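Local coordinates for protein thioredoxin (TrxA-1) (Sulfolobus solfataricus, PDB 3TCO) that probably reduces disulfide bonds in other proteins through a redox-active cysteine pair of CxxC type, as members of the thioredoxin family generally do, at residues L25-A30 with P41-V46; H37-I42 with P77-F82; A47-G52 with T99-V104; G57-N60 with K66-D69. One frame throughout, in Å; residues are numbered along the deposited sequence.

Contact 1 (L25-A30 with P41-V46); sequences LVDCWA and PIYKKV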
loop_
_atom_site.group_PDB
_atom_site.type_symbol
_atom_site.label_atom_id
_atom_site.label_comp_id
_atom_site.label_asym_id
_atom_site.label_seq_id
_atom_site.Cartn_x
_atom_site.Cartn_y
_atom_site.Cartn_z
ATOM N N LEU A 25 -3.321 -1.179 -3.345
ATOM C CA LEU A 25 -2.513 -0.197 -2.626
ATOM C C LEU A 25 -1.360 -0.952 -1.996
ATOM O O LEU A 25 -1.488 -2.129 -1.661
ATOM C CB LEU A 25 -3.329 0.515 -1.535
ATOM C CG LEU A 25 -4.469 1.412 -2.030
ATOM C CD1 LEU A 25 -5.745 0.582 -2.195
ATOM C CD2 LEU A 25 -4.706 2.527 -1.021
ATOM N N VAL A 26 -0.233 -0.275 -1.830
ATOM C CA VAL A 26 0.934 -0.922 -1.249
ATOM C C VAL A 26 1.580 -0.023 -0.209
ATOM O O VAL A 26 2.191 0.985 -0.555
ATOM C CB VAL A 26 2.001 -1.260 -2.334
ATOM C CG1 VAL A 26 3.141 -2.069 -1.701
ATOM C CG2 VAL A 26 1.370 -2.036 -3.483
ATOM N N ASP A 27 1.418 -0.379 1.060
ATOM C CA ASP A 27 2.004 0.386 2.158
ATOM C C ASP A 27 3.451 -0.111 2.316
ATOM O O ASP A 27 3.684 -1.237 2.735
ATOM C CB ASP A 27 1.193 0.160 3.447
ATOM C CG ASP A 27 1.894 0.697 4.702
ATOM O OD1 ASP A 27 2.779 1.565 4.598
ATOM O OD2 ASP A 27 1.539 0.249 5.803
ATOM N N CYS A 28 4.404 0.718 1.904
ATOM C CA CYS A 28 5.824 0.388 2.005
ATOM C C CYS A 28 6.247 0.837 3.407
ATOM O O CYS A 28 6.177 2.025 3.745
ATOM C CB CYS A 28 6.586 1.124 0.907
ATOM S SG CYS A 28 6.012 0.662 -0.782
ATOM N N TRP A 29 6.677 -0.118 4.228
ATOM C CA TRP A 29 7.019 0.172 5.618
ATOM C C TRP A 29 8.231 -0.595 6.141
ATOM O O TRP A 29 8.850 -1.373 5.427
ATOM C CB TRP A 29 5.836 -0.211 6.499
ATOM C CG TRP A 29 5.631 -1.711 6.490
ATOM C CD1 TRP A 29 5.210 -2.473 5.437
ATOM C CD2 TRP A 29 5.930 -2.629 7.552
ATOM N NE1 TRP A 29 5.235 -3.807 5.773
ATOM C CE2 TRP A 29 5.672 -3.933 7.064
ATOM C CE3 TRP A 29 6.395 -2.478 8.865
ATOM C CZ2 TRP A 29 5.863 -5.081 7.844
ATOM C CZ3 TRP A 29 6.586 -3.620 9.645
ATOM C CH2 TRP A 29 6.318 -4.907 9.128
ATOM N N ALA A 30 8.517 -0.374 7.422
ATOM C CA ALA A 30 9.605 -1.031 8.147
ATOM C C ALA A 30 9.299 -0.848 9.632
ATOM O O ALA A 30 8.764 0.186 10.034
ATOM C CB ALA A 30 10.951 -0.404 7.794
ATOM N N PRO A 41 -2.284 1.420 11.810
ATOM C CA PRO A 41 -3.688 1.181 12.173
ATOM C C PRO A 41 -4.696 1.894 11.258
ATOM O O PRO A 41 -5.818 1.404 11.046
ATOM C CB PRO A 41 -3.752 1.653 13.632
ATOM C CG PRO A 41 -2.713 2.719 13.687
ATOM C CD PRO A 41 -1.568 2.105 12.901
ATOM N N ILE A 42 -4.303 3.045 10.719
ATOM C CA ILE A 42 -5.170 3.797 9.811
ATOM C C ILE A 42 -5.263 3.028 8.487
ATOM O O ILE A 42 -6.345 2.869 7.919
ATOM C CB ILE A 42 -4.605 5.211 9.548
ATOM C CG1 ILE A 42 -4.573 6.006 10.864
ATOM C CG2 ILE A 42 -5.419 5.920 8.482
ATOM C CD1 ILE A 42 -5.912 6.098 11.575
ATOM N N TYR A 43 -4.123 2.535 8.014
ATOM C CA TYR A 43 -4.083 1.774 6.760
ATOM C C TYR A 43 -4.923 0.513 6.915
ATOM O O TYR A 43 -5.672 0.148 6.014
ATOM C CB TYR A 43 -2.648 1.379 6.412
ATOM C CG TYR A 43 -2.506 0.746 5.048
ATOM C CD1 TYR A 43 -2.582 1.513 3.892
ATOM C CD2 TYR A 43 -2.279 -0.631 4.914
ATOM C CE1 TYR A 43 -2.430 0.939 2.631
ATOM C CE2 TYR A 43 -2.129 -1.219 3.653
ATOM C CZ TYR A 43 -2.202 -0.425 2.519
ATOM O OH TYR A 43 -2.032 -0.971 1.268
ATOM N N LYS A 44 -4.792 -0.143 8.062
ATOM C CA LYS A 44 -5.556 -1.358 8.358
ATOM C C LYS A 44 -7.062 -1.086 8.482
ATOM O O LYS A 44 -7.895 -1.855 7.981
ATOM C CB LYS A 44 -5.042 -1.977 9.654
ATOM C CG LYS A 44 -3.702 -2.668 9.482
ATOM C CD LYS A 44 -3.112 -3.100 10.818
ATOM C CE LYS A 44 -1.830 -3.888 10.614
ATOM N NZ LYS A 44 -1.396 -4.485 11.902
ATOM N N LYS A 45 -7.397 0.012 9.149
ATOM C CA LYS A 45 -8.793 0.400 9.327
ATOM C C LYS A 45 -9.485 0.647 7.982
ATOM O O LYS A 45 -10.612 0.187 7.753
ATOM C CB LYS A 45 -8.873 1.661 10.195
ATOM C CG LYS A 45 -10.295 2.162 10.398
ATOM C CD LYS A 45 -10.364 3.163 11.537
ATOM C CE LYS A 45 -11.814 3.490 11.891
ATOM N NZ LYS A 45 -11.921 4.168 13.217
ATOM N N VAL A 46 -8.824 1.373 7.086
ATOM C CA VAL A 46 -9.411 1.636 5.782
ATOM C C VAL A 46 -9.487 0.347 4.963
ATOM O O VAL A 46 -10.475 0.109 4.259
ATOM C CB VAL A 46 -8.624 2.730 5.021
ATOM C CG1 VAL A 46 -9.220 2.948 3.618
ATOM C CG2 VAL A 46 -8.704 4.048 5.816
#
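Tyr43 reaches strand 23-29 with one ring face against Asp27 and its hydroxyl end beside Leu25. The face contact is a CH-pi interaction: Asp27 CB lies 3.6 Å from the centroid of the Tyr43 ring and 12° off its normal, which puts the methylene over the middle of the ring. The carboxylate beyond it does not stack, because its plane is turned 56° from that of the ring. What brings the ring here is a first torsion with Tyr43 CG anti to the backbone N (chi1 -173°), carrying the aromatic group off the helix toward the sheet. At the ring edge Leu25 CB lies near the plane, 3.4 Å from Tyr43 OH and 4.3 Å from Tyr43 CE1. Leu25 O is 3.2 Å from Tyr43 OH, but the angle is too poor for a hydrogen bond. The hydroxyl instead bonds weakly to Gly57 O on strand 55-60, and Phe56 meets the ring edge-to-face. Replacing Tyr43 with an alanine would probably open a gap over the Asp27 methylene and leave Gly57 O without this weak donor. With segment axes 10.8 Å apart at closest approach and nearly antiparallel, the strand and helix form the first two elements of a beta-alpha-beta unit, completed by strand 55-60, within the thioredoxin fold.

Contact 2 (H37-I42 with P77-F82); sequences HLYEPI and PTTLIF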
loop_
_atom_site.group_PDB
_atom_site.type_symbol
_atom_site.label_atom_id
_atom_site.label_comp_id
_atom_site.label_asym_id
_atom_site.label_seq_id
_atom_site.Cartn_x
_atom_site.Cartn_y
_atom_site.Cartn_z
ATOM N N HIS A 37 4.675 3.232 11.985
ATOM C CA HIS A 37 3.962 2.622 13.089
ATOM C C HIS A 37 2.658 3.370 13.378
ATOM O O HIS A 37 1.639 2.765 13.703
ATOM C CB HIS A 37 4.881 2.597 14.318
ATOM C CG HIS A 37 4.238 2.051 15.551
ATOM N ND1 HIS A 37 3.526 2.839 16.432
ATOM C CD2 HIS A 37 4.194 0.792 16.052
ATOM C CE1 HIS A 37 3.076 2.089 17.423
ATOM N NE2 HIS A 37 3.467 0.844 17.216
ATOM N N LEU A 38 2.692 4.689 13.241
ATOM C CA LEU A 38 1.511 5.504 13.482
ATOM C C LEU A 38 0.497 5.400 12.345
ATOM O O LEU A 38 -0.704 5.551 12.557
ATOM C CB LEU A 38 1.921 6.961 13.674
ATOM C CG LEU A 38 2.641 7.229 15.002
ATOM C CD1 LEU A 38 3.125 8.666 15.057
ATOM C CD2 LEU A 38 1.683 6.938 16.155
ATOM N N TYR A 39 0.986 5.130 11.139
ATOM C CA TYR A 39 0.114 4.998 9.964
ATOM C C TYR A 39 -0.558 3.611 9.856
ATOM O O TYR A 39 -1.687 3.486 9.372
ATOM C CB TYR A 39 0.955 5.278 8.713
ATOM C CG TYR A 39 0.274 5.082 7.376
ATOM C CD1 TYR A 39 -0.951 5.684 7.097
ATOM C CD2 TYR A 39 0.897 4.351 6.362
ATOM C CE1 TYR A 39 -1.534 5.572 5.844
ATOM C CE2 TYR A 39 0.321 4.231 5.094
ATOM C CZ TYR A 39 -0.893 4.846 4.840
ATOM O OH TYR A 39 -1.447 4.769 3.576
ATOM N N GLU A 40 0.126 2.577 10.328
ATOM C CA GLU A 40 -0.395 1.221 10.214
ATOM C C GLU A 40 -1.859 0.980 10.612
ATOM O O GLU A 40 -2.617 0.398 9.833
ATOM C CB GLU A 40 0.530 0.248 10.946
ATOM C CG GLU A 40 1.971 0.290 10.421
ATOM C CD GLU A 40 2.066 0.179 8.893
ATOM O OE1 GLU A 40 1.618 -0.855 8.344
ATOM O OE2 GLU A 40 2.587 1.123 8.240
ATOM N N PRO A 41 -2.284 1.420 11.810
ATOM C CA PRO A 41 -3.688 1.181 12.173
ATOM C C PRO A 41 -4.696 1.894 11.258
ATOM O O PRO A 41 -5.818 1.404 11.046
ATOM C CB PRO A 41 -3.752 1.653 13.632
ATOM C CG PRO A 41 -2.713 2.719 13.687
ATOM C CD PRO A 41 -1.568 2.105 12.901
ATOM N N ILE A 42 -4.303 3.045 10.719
ATOM C CA ILE A 42 -5.170 3.797 9.811
ATOM C C ILE A 42 -5.263 3.028 8.487
ATOM O O ILE A 42 -6.345 2.869 7.919
ATOM C CB ILE A 42 -4.605 5.211 9.548
ATOM C CG1 ILE A 42 -4.573 6.006 10.864
ATOM C CG2 ILE A 42 -5.419 5.920 8.482
ATOM C CD1 ILE A 42 -5.912 6.098 11.575
ATOM N N PRO A 77 6.733 6.184 5.657
ATOM C CA PRO A 77 5.965 5.318 4.758
ATOM C C PRO A 77 5.649 5.930 3.405
ATOM O O PRO A 77 5.669 7.148 3.241
ATOM C CB PRO A 77 4.703 5.022 5.557
ATOM C CG PRO A 77 4.518 6.265 6.395
ATOM C CD PRO A 77 5.932 6.604 6.824
ATOM N N THR A 78 5.400 5.063 2.429
ATOM C CA THR A 78 5.000 5.470 1.088
ATOM C C THR A 78 3.894 4.507 0.692
ATOM O O THR A 78 4.015 3.300 0.899
ATOM C CB THR A 78 6.124 5.332 0.043
ATOM O OG1 THR A 78 7.092 6.373 0.239
ATOM C CG2 THR A 78 5.539 5.439 -1.361
ATOM N N THR A 79 2.818 5.038 0.128
ATOM C CA THR A 79 1.716 4.191 -0.292
ATOM C C THR A 79 1.567 4.287 -1.804
ATOM O O THR A 79 1.127 5.314 -2.335
ATOM C CB THR A 79 0.395 4.631 0.380
ATOM O OG1 THR A 79 0.547 4.611 1.806
ATOM C CG2 THR A 79 -0.715 3.686 0.013
ATOM N N LEU A 80 1.962 3.222 -2.495
ATOM C CA LEU A 80 1.851 3.161 -3.946
ATOM C C LEU A 80 0.402 2.826 -4.256
ATOM O O LEU A 80 -0.227 2.062 -3.512
ATOM C CB LEU A 80 2.728 2.037 -4.499
ATOM C CG LEU A 80 4.208 2.069 -4.093
ATOM C CD1 LEU A 80 4.910 0.802 -4.615
ATOM C CD2 LEU A 80 4.847 3.338 -4.646
ATOM N N ILE A 81 -0.127 3.395 -5.333
ATOM C CA ILE A 81 -1.493 3.090 -5.731
ATOM C C ILE A 81 -1.517 2.623 -7.186
ATOM O O ILE A 81 -1.067 3.330 -8.097
ATOM C CB ILE A 81 -2.427 4.300 -5.548
ATOM C CG1 ILE A 81 -2.388 4.736 -4.069
ATOM C CG2 ILE A 81 -3.862 3.914 -5.980
ATOM C CD1 ILE A 81 -3.251 5.896 -3.738
ATOM N N PHE A 82 -2.035 1.418 -7.387
ATOM C CA PHE A 82 -2.114 0.823 -8.721
ATOM C C PHE A 82 -3.556 0.626 -9.140
ATOM O O PHE A 82 -4.361 0.124 -8.359
ATOM C CB PHE A 82 -1.437 -0.549 -8.746
ATOM C CG PHE A 82 0.048 -0.509 -8.506
ATOM C CD1 PHE A 82 0.564 -0.534 -7.208
ATOM C CD2 PHE A 82 0.930 -0.447 -9.580
ATOM C CE1 PHE A 82 1.954 -0.501 -6.985
ATOM C CE2 PHE A 82 2.325 -0.409 -9.365
ATOM C CZ PHE A 82 2.826 -0.438 -8.067
#
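Thr79 OG1 accepts a hydrogen bond from Tyr39 OH, 2.7 Å away, and this is the polar link between the helix and the strand. The acceptor sits at the edge of the tyrosine, near the ring plane, and is also 3.3 Å from Tyr39 CE2, so the threonine oxygen lies against the rim rather than over a face. Two torsions set up this meeting. Tyr39 has CG anti to the backbone N (chi1 175°), which extends the ring from the helix toward the sheet; Thr79 has OG1 anti to its carbonyl carbon (chi1 -57°), which turns the oxygen to the phenol while its CG2 stands 3.8 Å from Tyr39 OH. Nearer the helix, the same ring meets Pro77 by apolar packing, with Tyr39 CD2 3.9 Å from Pro77 CB and 4.1 Å from Pro77 CG. The proline ring lies aslant to the tyrosine. All three touching residues are buried, and the ring is further packed by Leu100, Ala94 and Val95, so the bond pairs two polar groups inside the protein. Pro77 follows a cis peptide bond, and its side chain also touches Cys33 of the disulfide Cys33-Cys36. A cis-proline entering a strand beside the CxxC cysteines is a hallmark of the thioredoxin active-site region.

Contact 3 (A47-G52 with T99-V104); sequences AEKYKG and TLESTV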
loop_
_atom_site.group_PDB
_atom_site.type_symbol
_atom_site.label_atom_id
_atom_site.label_comp_id
_atom_site.label_asym_id
_atom_site.label_seq_id
_atom_site.Cartn_x
_atom_site.Cartn_y
_atom_site.Cartn_z
ATOM N N ALA A 47 -8.467 -0.498 5.072
ATOM C CA ALA A 47 -8.468 -1.762 4.337
ATOM C C ALA A 47 -9.684 -2.601 4.752
ATOM O O ALA A 47 -10.290 -3.290 3.925
ATOM C CB ALA A 47 -7.177 -2.542 4.601
ATOM N N GLU A 48 -10.029 -2.544 6.035
ATOM C CA GLU A 48 -11.179 -3.286 6.541
ATOM C C GLU A 48 -12.467 -2.684 5.960
ATOM O O GLU A 48 -13.384 -3.410 5.567
ATOM C CB GLU A 48 -11.195 -3.216 8.073
ATOM C CG GLU A 48 -12.414 -3.834 8.742
ATOM C CD GLU A 48 -12.628 -5.298 8.396
ATOM O OE1 GLU A 48 -11.642 -6.027 8.156
ATOM O OE2 GLU A 48 -13.798 -5.729 8.384
ATOM N N LYS A 49 -12.541 -1.360 5.898
ATOM C CA LYS A 49 -13.729 -0.711 5.351
ATOM C C LYS A 49 -13.985 -1.151 3.917
ATOM O O LYS A 49 -15.143 -1.260 3.495
ATOM C CB LYS A 49 -13.591 0.811 5.374
ATOM C CG LYS A 49 -13.588 1.447 6.758
ATOM C CD LYS A 49 -13.724 2.968 6.641
ATOM C CE LYS A 49 -13.737 3.631 8.011
ATOM N NZ LYS A 49 -14.000 5.105 7.918
ATOM N N TYR A 50 -12.914 -1.388 3.158
ATOM C CA TYR A 50 -13.048 -1.811 1.766
ATOM C C TYR A 50 -12.717 -3.286 1.570
ATOM O O TYR A 50 -12.249 -3.699 0.508
ATOM C CB TYR A 50 -12.155 -0.959 0.857
ATOM C CG TYR A 50 -12.618 0.473 0.755
ATOM C CD1 TYR A 50 -12.123 1.453 1.613
ATOM C CD2 TYR A 50 -13.594 0.843 -0.175
ATOM C CE1 TYR A 50 -12.587 2.770 1.550
ATOM C CE2 TYR A 50 -14.066 2.158 -0.239
ATOM C CZ TYR A 50 -13.556 3.112 0.630
ATOM O OH TYR A 50 -14.022 4.409 0.595
ATOM N N LYS A 51 -12.959 -4.081 2.601
ATOM C CA LYS A 51 -12.700 -5.517 2.519
ATOM C C LYS A 51 -13.410 -6.112 1.296
ATOM O O LYS A 51 -14.581 -5.825 1.054
ATOM C CB LYS A 51 -13.193 -6.200 3.801
ATOM C CG LYS A 51 -12.999 -7.702 3.825
ATOM C CD LYS A 51 -13.505 -8.302 5.128
ATOM C CE LYS A 51 -13.343 -9.822 5.112
ATOM N NZ LYS A 51 -13.606 -10.399 6.473
ATOM N N GLY A 52 -12.682 -6.907 0.513
ATOM C CA GLY A 52 -13.251 -7.525 -0.670
ATOM C C GLY A 52 -13.350 -6.651 -1.906
ATOM O O GLY A 52 -13.632 -7.154 -2.995
ATOM N N THR A 99 -8.011 11.436 3.333
ATOM C CA THR A 99 -7.357 11.383 2.031
ATOM C C THR A 99 -7.279 9.946 1.498
ATOM O O THR A 99 -7.499 9.701 0.312
ATOM C CB THR A 99 -5.935 11.966 2.109
ATOM O OG1 THR A 99 -6.017 13.338 2.515
ATOM C CG2 THR A 99 -5.242 11.888 0.743
ATOM N N LEU A 100 -6.973 8.999 2.377
ATOM C CA LEU A 100 -6.868 7.602 1.972
ATOM C C LEU A 100 -8.223 7.028 1.508
ATOM O O LEU A 100 -8.307 6.355 0.472
ATOM C CB LEU A 100 -6.297 6.779 3.134
ATOM C CG LEU A 100 -5.956 5.311 2.863
ATOM C CD1 LEU A 100 -4.971 5.222 1.698
ATOM C CD2 LEU A 100 -5.372 4.682 4.136
ATOM N N GLU A 101 -9.284 7.301 2.262
ATOM C CA GLU A 101 -10.614 6.804 1.903
ATOM C C GLU A 101 -11.104 7.489 0.633
ATOM O O GLU A 101 -11.745 6.865 -0.226
ATOM C CB GLU A 101 -11.595 7.056 3.060
ATOM C CG GLU A 101 -11.181 6.344 4.332
ATOM C CD GLU A 101 -12.002 6.733 5.550
ATOM O OE1 GLU A 101 -12.442 7.901 5.641
ATOM O OE2 GLU A 101 -12.174 5.872 6.436
ATOM N N SER A 102 -10.797 8.777 0.516
ATOM C CA SER A 102 -11.191 9.568 -0.642
ATOM C C SER A 102 -10.523 9.020 -1.906
ATOM O O SER A 102 -11.153 8.913 -2.970
ATOM C CB SER A 102 -10.782 11.030 -0.429
ATOM O OG SER A 102 -11.216 11.835 -1.505
ATOM N N THR A 103 -9.247 8.660 -1.777
ATOM C CA THR A 103 -8.487 8.128 -2.900
ATOM C C THR A 103 -9.049 6.785 -3.355
ATOM O O THR A 103 -9.216 6.541 -4.556
ATOM C CB THR A 103 -7.009 7.958 -2.520
ATOM O OG1 THR A 103 -6.478 9.230 -2.138
ATOM C CG2 THR A 103 -6.214 7.428 -3.698
ATOM N N VAL A 104 -9.343 5.918 -2.396
ATOM C CA VAL A 104 -9.907 4.613 -2.711
ATOM C C VAL A 104 -11.247 4.772 -3.439
ATOM O O VAL A 104 -11.459 4.196 -4.517
ATOM C CB VAL A 104 -10.114 3.781 -1.431
ATOM C CG1 VAL A 104 -10.882 2.501 -1.744
ATOM C CG2 VAL A 104 -8.750 3.449 -0.811
#
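Lys49, Tyr50 and Glu101 share one first torsion, with CG anti to the carbonyl carbon (chi1 -68°, -68° and -61°), and each uses it to meet its partner across the interface between the end of helix 34-49 and helix 97-107. Beyond CG the lysine chain runs extended, as does that of Glu101, and the lysine's last carbons pass beside Glu101 OE2, with Lys49 CE 3.2 Å from it. The two side chains form a salt bridge. Lys49 NZ donates to Glu101 OE2 at 2.5 Å, a very short separation whose exact value deserves caution. One carboxylate oxygen does the work, since Glu101 OE1 is 3.9 Å from Lys49 NZ. Glu97 adds only a long, weak ion pair to the same ammonium group.

The second interaction is apolar. Tyr50 and Val104 approach from opposite directions, and Val104 CG1 stands 3.4 Å from the centroid of the Tyr50 ring, almost exactly on its normal. This CH-pi contact covers the middle of one face; Tyr50 CE2 and Val104 CG1, at 3.5 Å, show how close the methyl is to the ring atoms. At its far end, Tyr50 OH is 3.4 Å from Glu101 O. Val104 is buried whereas Lys49 is exposed, so the contact grades from packed hydrocarbon to a charged outer margin. Phe56 of strand 55-60 touches both Tyr50 and Val104 and ties the pair to the sheet. Tyr50 is the first residue to leave helical geometry after helix 34-49. The end of that helix packs here against helix 97-107, two helices on the same side of the central sheet, as in the thioredoxin fold.

Contact 4 (G57-N60 with K66-D69); sequences GRLN and KIAD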
loop_
_atom_site.group_PDB
_atom_site.type_symbol
_atom_site.label_atom_id
_atom_site.label_comp_id
_atom_site.label_asym_id
_atom_site.label_seq_id
_atom_site.Cartn_x
_atom_site.Cartn_y
_atom_site.Cartn_z
ATOM N N GLY A 57 -2.086 -4.086 0.099
ATOM C CA GLY A 57 -0.840 -4.787 0.312
ATOM C C GLY A 57 0.105 -4.026 1.218
ATOM O O GLY A 57 -0.064 -2.830 1.460
ATOM N N ARG A 58 1.100 -4.750 1.718
ATOM C CA ARG A 58 2.123 -4.188 2.580
ATOM C C ARG A 58 3.430 -4.751 2.069
ATOM O O ARG A 58 3.554 -5.960 1.849
ATOM C CB ARG A 58 1.916 -4.610 4.043
ATOM C CG ARG A 58 0.643 -4.051 4.661
ATOM C CD ARG A 58 0.590 -4.261 6.168
ATOM N NE ARG A 58 0.486 -5.661 6.561
ATOM C CZ ARG A 58 1.481 -6.354 7.111
ATOM N NH1 ARG A 58 2.656 -5.775 7.326
ATOM N NH2 ARG A 58 1.289 -7.617 7.475
ATOM N N LEU A 59 4.388 -3.865 1.841
ATOM C CA LEU A 59 5.696 -4.284 1.363
ATOM C C LEU A 59 6.725 -3.806 2.386
ATOM O O LEU A 59 6.914 -2.604 2.567
ATOM C CB LEU A 59 5.996 -3.652 0.004
ATOM C CG LEU A 59 7.284 -4.063 -0.727
ATOM C CD1 LEU A 59 7.052 -5.286 -1.628
ATOM C CD2 LEU A 59 7.741 -2.879 -1.572
ATOM N N ASN A 60 7.346 -4.738 3.089
ATOM C CA ASN A 60 8.372 -4.338 4.037
ATOM C C ASN A 60 9.591 -4.028 3.168
ATOM O O ASN A 60 10.092 -4.897 2.450
ATOM C CB ASN A 60 8.673 -5.456 5.018
ATOM C CG ASN A 60 9.741 -5.068 6.003
ATOM O OD1 ASN A 60 10.877 -4.805 5.612
ATOM N ND2 ASN A 60 9.383 -5.017 7.285
ATOM N N LYS A 66 14.715 -4.539 -3.931
ATOM C CA LYS A 66 14.584 -4.344 -5.367
ATOM C C LYS A 66 13.249 -3.714 -5.762
ATOM O O LYS A 66 13.197 -2.861 -6.637
ATOM C CB LYS A 66 14.775 -5.673 -6.093
ATOM C CG LYS A 66 16.190 -6.209 -5.979
ATOM C CD LYS A 66 16.552 -7.038 -7.205
ATOM C CE LYS A 66 18.052 -7.312 -7.262
ATOM N NZ LYS A 66 18.439 -7.990 -8.536
ATOM N N ILE A 67 12.164 -4.129 -5.123
ATOM C CA ILE A 67 10.869 -3.543 -5.469
ATOM C C ILE A 67 10.824 -2.081 -5.023
ATOM O O ILE A 67 10.372 -1.215 -5.766
ATOM C CB ILE A 67 9.709 -4.326 -4.818
ATOM C CG1 ILE A 67 9.622 -5.722 -5.453
ATOM C CG2 ILE A 67 8.391 -3.551 -4.981
ATOM C CD1 ILE A 67 8.557 -6.643 -4.831
ATOM N N ALA A 68 11.292 -1.816 -3.806
ATOM C CA ALA A 68 11.307 -0.455 -3.291
ATOM C C ALA A 68 12.099 0.419 -4.255
ATOM O O ALA A 68 11.668 1.520 -4.603
ATOM C CB ALA A 68 11.933 -0.419 -1.883
ATOM N N ASP A 69 13.243 -0.089 -4.709
ATOM C CA ASP A 69 14.094 0.647 -5.641
ATOM C C ASP A 69 13.378 0.862 -6.968
ATOM O O ASP A 69 13.389 1.962 -7.517
ATOM C CB ASP A 69 15.416 -0.098 -5.887
ATOM C CG ASP A 69 16.325 -0.106 -4.670
ATOM O OD1 ASP A 69 16.266 0.851 -3.868
ATOM O OD2 ASP A 69 17.117 -1.062 -4.520
#
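Leu59 and Ile67 make the tight part of this contact, methyl against methyl. Leu59 CD2 lies 3.5 Å from Ile67 CG2, and the other branch follows at a slightly longer range, with Leu59 CD1 3.8 Å from Ile67 CD1. Ile67 CG2 meets both leucine methyls, closer to CD2, while Ile67 CD1 reaches Leu59 CD1. Leu59 gets there with CG anti to the backbone N (chi1 -175°), which throws both methyls out from the strand toward the helix. The fit is looser one residue on: Leu59 CD2 is 4.3 Å from Ala68 N, and the alanine side chain approaches the strand no closer than 4.9 Å. Lys66 and Asp69, which flank Ile67 and Ala68 on the helix, are exposed and mark the solvent side. An alanine in place of Leu59 lacks CG and both methyls, which would probably open a gap beside Ile67 CG2 and CD1 and leave that side chain freer to turn. The contact rests against the sheet on one side, where Leu59 also touches Val26 and Cys28 of strand 23-29; beyond it, Ile67 meets Glu11 and Ala68 meets Val73, so short helix 65-70 is wedged between strand 55-60 and loops of the same chain.

Contacts 1, 2 and 4 are buried, whereas contact 3 is partly buried and runs out to the surface. Helix 34-49 serves contacts 1, 2 and 3: the first two fix it to neighbouring strands 23-29 and 78-83 with their centres about 4 Å apart, and the third joins its end to helix 97-107. Each of these three relies on a tyrosine, used differently: ring face in contacts 1 and 3, hydroxyl in contact 2. Leu100 bridges them by packing on Leu25, Tyr39 and Val46. Contact 4 is aliphatic; its strand is joined to that of contact 1, but its centre lies about 20 Å from that of contact 3, on the opposite side of the chain's centre. Charge pairing appears at the outer margin, in contact 3.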